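Local coordinates for protein type II restriction enzyme ngomi (Neisseria gonorrhoeae, PDB 1FIU) that recognises the double-stranded sequence 5'-GCCGGC-3' as a homotetramer and, with magnesium ions, cleaves it after the first G, at a contact of chain A with DNA. Coordinates in Å, arbitrary orientation; residue numbers count along the deposited sequence, not the author numbering.

A contact of chain A with DNA. Residues 36-38, 226-227. With nucleotides of chain C; nucleotides of chain B.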
loop_
_atom_site.group_PDB
_atom_site.type_symbol
_atom_site.label_atom_id
_atom_site.label_comp_id
_atom_site.label_asym_id
_atom_site.label_seq_id
_atom_site.Cartn_x
_atom_site.Cartn_y
_atom_site.Cartn_z
ATOM N N SER A 36 1.340 -31.473 18.870
ATOM C CA SER A 36 0.150 -32.071 18.251
ATOM C C SER A 36 0.337 -32.296 16.761
ATOM O O SER A 36 -0.493 -32.916 16.098
ATOM C CB SER A 36 -1.049 -31.118 18.452
ATOM O OG SER A 36 -0.917 -29.993 17.582
ATOM N N ASN A 37 1.450 -31.793 16.245
ATOM C CA ASN A 37 1.762 -31.810 14.823
ATOM C C ASN A 37 2.901 -32.798 14.569
ATOM O O ASN A 37 4.037 -32.508 14.930
ATOM C CB ASN A 37 2.201 -30.371 14.475
ATOM C CG ASN A 37 2.459 -30.148 13.001
ATOM O OD1 ASN A 37 2.852 -31.052 12.278
ATOM N ND2 ASN A 37 2.265 -28.893 12.554
ATOM N N THR A 38 2.613 -33.942 13.935
ATOM C CA THR A 38 3.671 -34.936 13.709
ATOM C C THR A 38 4.892 -34.386 12.992
ATOM O O THR A 38 6.037 -34.689 13.349
ATOM C CB THR A 38 3.163 -36.149 12.889
ATOM O OG1 THR A 38 2.074 -36.766 13.580
ATOM C CG2 THR A 38 4.285 -37.185 12.731
ATOM N N SER A 226 5.716 -24.921 6.464
ATOM C CA SER A 226 4.374 -24.369 6.292
ATOM C C SER A 226 4.178 -23.114 7.146
ATOM O O SER A 226 3.711 -22.087 6.638
ATOM C CB SER A 226 3.299 -25.419 6.641
ATOM O OG SER A 226 3.474 -25.916 7.950
ATOM N N ARG A 227 4.522 -23.191 8.425
ATOM C CA ARG A 227 4.332 -21.983 9.257
ATOM C C ARG A 227 5.317 -20.872 8.883
ATOM O O ARG A 227 4.966 -19.690 8.904
ATOM C CB ARG A 227 4.429 -22.329 10.755
ATOM C CG ARG A 227 3.136 -22.992 11.250
ATOM C CD ARG A 227 3.280 -23.665 12.598
ATOM N NE ARG A 227 1.942 -23.914 13.158
ATOM C CZ ARG A 227 1.629 -24.927 13.967
ATOM N NH1 ARG A 227 2.563 -25.819 14.331
ATOM N NH2 ARG A 227 0.378 -25.051 14.412
ATOM P P DC C 5 -3.913 -29.013 25.095
ATOM O OP1 DC C 5 -4.770 -29.198 26.298
ATOM O OP2 DC C 5 -2.879 -30.024 24.751
ATOM O "O5'" DC C 5 -4.843 -28.884 23.821
ATOM C "C5'" DC C 5 -5.978 -28.020 23.855
ATOM C "C4'" DC C 5 -6.671 -28.037 22.518
ATOM O "O4'" DC C 5 -5.891 -27.287 21.559
ATOM C "C3'" DC C 5 -6.837 -29.441 21.929
ATOM O "O3'" DC C 5 -8.157 -29.572 21.424
ATOM C "C2'" DC C 5 -5.843 -29.467 20.777
ATOM C "C1'" DC C 5 -5.855 -28.011 20.334
ATOM N N1 DC C 5 -4.678 -27.539 19.578
ATOM C C2 DC C 5 -4.866 -26.547 18.597
ATOM O O2 DC C 5 -6.012 -26.135 18.380
ATOM N N3 DC C 5 -3.802 -26.063 17.923
ATOM C C4 DC C 5 -2.575 -26.531 18.192
ATOM N N4 DC C 5 -1.561 -26.032 17.486
ATOM C C5 DC C 5 -2.351 -27.536 19.185
ATOM C C6 DC C 5 -3.416 -28.019 19.834
ATOM P P DG B 2 -0.177 -34.241 11.301
ATOM O OP1 DG B 2 0.920 -34.828 10.477
ATOM O OP2 DG B 2 -0.070 -34.247 12.789
ATOM O "O5'" DG B 2 -0.330 -32.714 10.855
ATOM C "C5'" DG B 2 -0.427 -32.359 9.474
ATOM C "C4'" DG B 2 -0.996 -30.965 9.322
ATOM O "O4'" DG B 2 -2.296 -30.871 9.954
ATOM C "C3'" DG B 2 -0.182 -29.813 9.906
ATOM O "O3'" DG B 2 -0.396 -28.699 9.033
ATOM C "C2'" DG B 2 -0.816 -29.606 11.277
ATOM C "C1'" DG B 2 -2.284 -29.895 10.999
ATOM N N9 DG B 2 -3.067 -30.451 12.105
ATOM C C8 DG B 2 -2.661 -31.348 13.066
ATOM N N7 DG B 2 -3.647 -31.780 13.812
ATOM C C5 DG B 2 -4.756 -31.091 13.339
ATOM C C6 DG B 2 -6.125 -31.149 13.738
ATOM O O6 DG B 2 -6.662 -31.880 14.579
ATOM N N1 DG B 2 -6.899 -30.250 13.023
ATOM C C2 DG B 2 -6.438 -29.421 12.042
ATOM N N2 DG B 2 -7.340 -28.632 11.479
ATOM N N3 DG B 2 -5.181 -29.373 11.641
ATOM C C4 DG B 2 -4.403 -30.231 12.324
ATOM P P DC B 3 0.261 -27.270 9.348
ATOM O OP1 DC B 3 1.237 -26.943 8.284
ATOM O OP2 DC B 3 0.666 -27.191 10.782
ATOM O "O5'" DC B 3 -0.963 -26.284 9.138
ATOM C "C5'" DC B 3 -2.195 -26.774 8.622
ATOM C "C4'" DC B 3 -3.328 -25.983 9.224
ATOM O "O4'" DC B 3 -3.815 -26.572 10.456
ATOM C "C3'" DC B 3 -2.889 -24.570 9.577
ATOM O "O3'" DC B 3 -3.973 -23.745 9.267
ATOM C "C2'" DC B 3 -2.679 -24.627 11.084
ATOM C "C1'" DC B 3 -3.743 -25.622 11.512
ATOM N N1 DC B 3 -3.489 -26.387 12.748
ATOM C C2 DC B 3 -4.577 -26.766 13.508
ATOM O O2 DC B 3 -5.690 -26.339 13.194
ATOM N N3 DC B 3 -4.398 -27.584 14.570
ATOM C C4 DC B 3 -3.176 -27.997 14.888
ATOM N N4 DC B 3 -3.053 -28.866 15.906
ATOM C C5 DC B 3 -2.026 -27.559 14.168
ATOM C C6 DC B 3 -2.229 -26.758 13.111
HETATM O O HOH W 1 -2.902 -33.244 16.114
HETATM O O HOH W 2 3.091 -26.757 11.084
HETATM O O HOH W 3 -1.081 -35.818 14.865
#
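In this restriction endonuclease one major-groove contact to a cytosine is framed by contacts to two successive phosphates. At DG2 of chain B, the 5' phosphate meets the first turn of helix 38-50: the backbone N of Thr38 donates to OP2 of DG2 at 2.9 Å, almost straight (171° at H), while OG1 adds a weak bond. The N-terminal end of the helix would favour this negative charge. A water joins N7 of DG2 (2.8 Å) to the carbonyl O of Ser36, a contact that on its own would not tell guanine from adenine. Asn37, CG anti to its backbone N (chi1 -175°), runs alongside the sugar, with CG 3.7 Å from C2' of DG2. Its amide ND2 lies near OP2 of DC3, but its N-H points away; a water 2.7 Å from ND2 of Asn37, at a bent angle (119° at H), also touches that OP2 and, more distantly, Ser226 OG. From helix 225-232, the hydroxyl OG of Ser226 donates to OP1 of DC3, while OP2 is met by the water. Arg227 stretches from CG to NE and brings its guanidinium face over OP2, where charge attraction probably helps; its NH2 tip approaches the base at C6. In the major groove, Ser36 adopts the crowded chi1 position (74°), placing OG between its backbone N and carbonyl carbon. Its CB packs near C5 of DC5 of chain C, and OG accepts a hydrogen bond from the exocyclic amine N4 of DC3 at 2.9 Å.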